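Local coordinates for protein thermophilic dibenzothiophene desulfurization enzyme C (Paenibacillus sp. A11-2, PDB 5XDC) that probably catalyses the FMNH2-dependent oxidation of dibenzothiophene by molecular oxygen, first to the 5-oxide and then to the 5,5-dioxide, at residues A317-V320 with Q321-W324. Residues are numbered along the deposited sequence; the frame is centred on the assembly and turned at random.
Sequences ALRV and QELW. With SO4 (sulfate ion), chain K.
Arg319 lies with one guanidinium face on Leu323, a turn further along the same helix, while its outer edge grips a sulfate. The pair exemplifies an i to i+4 contact in which a flat guanidinium rests on an aliphatic side chain and leaves its N-H edge to an anion. CD2 of Leu323 sits 3.7 Å from Arg319 CZ, over the centre of the group. At the edge, NH1 of Arg319 donates to sulfate O2 at 2.9 Å, almost straight at 174°, and NH2 of Arg319 to O4 at 3.0 Å, a two-pronged grip that fixes its rotation. The bend at chi2 (55°) turns the arginine chain along the helix over Leu323. Glu322 brings its CG to 3.8 Å from Arg319 NH1, but its carboxylate forms a salt bridge with Arg326. With an alanine here, Leu323 would probably lose its flat cover and the sulfate, robbed of two donors, would probably be held less firmly. The sulfate, probably from the crystallisation liquor, is also held by Arg326 and Gln333. In the helical C-terminal domain of this acyl-CoA dehydrogenase fold, helix 293-324 here rests against helix 331-363 through Arg319, Val320 and Leu323, and against helices 70-83 and 247-276 through Val320.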
loop_
_atom_site.group_PDB
_atom_site.type_symbol
_atom_site.label_atom_id
_atom_site.label_comp_id
_atom_site.label_asym_id
_atom_site.label_seq_id
_atom_site.Cartn_x
_atom_site.Cartn_y
_atom_site.Cartn_z
ATOM N N ALA B 317 -2.414 21.587 16.246
ATOM C CA ALA B 317 -2.267 23.038 16.169
ATOM C C ALA B 317 -2.741 23.710 17.460
ATOM O O ALA B 317 -2.117 24.663 17.940
ATOM C CB ALA B 317 -3.033 23.565 14.960
ATOM N N LEU B 318 -3.832 23.213 18.049
ATOM C CA LEU B 318 -4.284 23.738 19.337
ATOM C C LEU B 318 -3.231 23.538 20.420
ATOM O O LEU B 318 -3.041 24.405 21.285
ATOM C CB LEU B 318 -5.602 23.067 19.728
ATOM C CG LEU B 318 -6.820 23.496 18.917
ATOM C CD1 LEU B 318 -7.987 22.557 19.196
ATOM C CD2 LEU B 318 -7.190 24.929 19.237
ATOM N N ARG B 319 -2.519 22.417 20.379
ATOM C CA ARG B 319 -1.477 22.167 21.361
ATOM C C ARG B 319 -0.277 23.086 21.146
ATOM O O ARG B 319 0.334 23.552 22.113
ATOM C CB ARG B 319 -1.059 20.701 21.302
ATOM C CG ARG B 319 -0.033 20.312 22.326
ATOM C CD ARG B 319 -0.481 20.643 23.760
ATOM N NE ARG B 319 0.451 20.080 24.724
ATOM C CZ ARG B 319 0.353 20.222 26.042
ATOM N NH1 ARG B 319 -0.641 20.914 26.562
ATOM N NH2 ARG B 319 1.252 19.664 26.837
ATOM N N VAL B 320 0.084 23.355 19.891
ATOM C CA VAL B 320 1.120 24.355 19.626
ATOM C C VAL B 320 0.769 25.666 20.326
ATOM O O VAL B 320 1.613 26.294 20.980
ATOM C CB VAL B 320 1.292 24.570 18.113
ATOM C CG1 VAL B 320 2.142 25.818 17.850
ATOM C CG2 VAL B 320 1.906 23.334 17.458
ATOM N N GLN B 321 -0.475 26.115 20.154
ATOM C CA GLN B 321 -0.891 27.387 20.741
ATOM C C GLN B 321 -0.800 27.335 22.260
ATOM O O GLN B 321 -0.329 28.291 22.894
ATOM C CB GLN B 321 -2.306 27.739 20.296
ATOM C CG GLN B 321 -2.819 29.070 20.844
ATOM C CD GLN B 321 -2.014 30.251 20.331
ATOM O OE1 GLN B 321 -1.460 30.209 19.231
ATOM N NE2 GLN B 321 -1.947 31.312 21.123
ATOM N N GLU B 322 -1.230 26.224 22.864
ATOM C CA GLU B 322 -1.180 26.120 24.324
ATOM C C GLU B 322 0.247 26.288 24.834
ATOM O O GLU B 322 0.500 27.050 25.776
ATOM C CB GLU B 322 -1.773 24.781 24.782
ATOM C CG GLU B 322 -1.701 24.558 26.298
ATOM C CD GLU B 322 -2.756 25.332 27.070
ATOM O OE1 GLU B 322 -3.458 26.165 26.454
ATOM O OE2 GLU B 322 -2.881 25.107 28.297
ATOM N N LEU B 323 1.204 25.591 24.220
ATOM C CA LEU B 323 2.575 25.670 24.708
ATOM C C LEU B 323 3.245 26.985 24.326
ATOM O O LEU B 323 4.139 27.446 25.042
ATOM C CB LEU B 323 3.386 24.484 24.192
ATOM C CG LEU B 323 2.919 23.103 24.681
ATOM C CD1 LEU B 323 3.842 22.046 24.180
ATOM C CD2 LEU B 323 2.822 23.035 26.209
ATOM N N TRP B 324 2.827 27.589 23.214
ATOM C CA TRP B 324 3.315 28.909 22.811
ATOM C C TRP B 324 2.996 29.969 23.849
ATOM O O TRP B 324 3.751 30.938 23.995
ATOM C CB TRP B 324 2.667 29.277 21.489
ATOM C CG TRP B 324 2.946 30.620 20.859
ATOM C CD1 TRP B 324 2.100 31.690 20.813
ATOM C CD2 TRP B 324 4.107 30.997 20.112
ATOM N NE1 TRP B 324 2.665 32.711 20.092
ATOM C CE2 TRP B 324 3.898 32.309 19.653
ATOM C CE3 TRP B 324 5.300 30.347 19.779
ATOM C CZ2 TRP B 324 4.838 32.986 18.877
ATOM C CZ3 TRP B 324 6.232 31.022 19.016
ATOM C CH2 TRP B 324 5.996 32.325 18.575
HETATM S S SO4 K . 0.096 20.356 30.453
HETATM O O1 SO4 K . -0.795 19.470 31.201
HETATM O O2 SO4 K . -0.683 21.083 29.450
HETATM O O3 SO4 K . 0.713 21.319 31.368
HETATM O O4 SO4 K . 1.148 19.535 29.857
#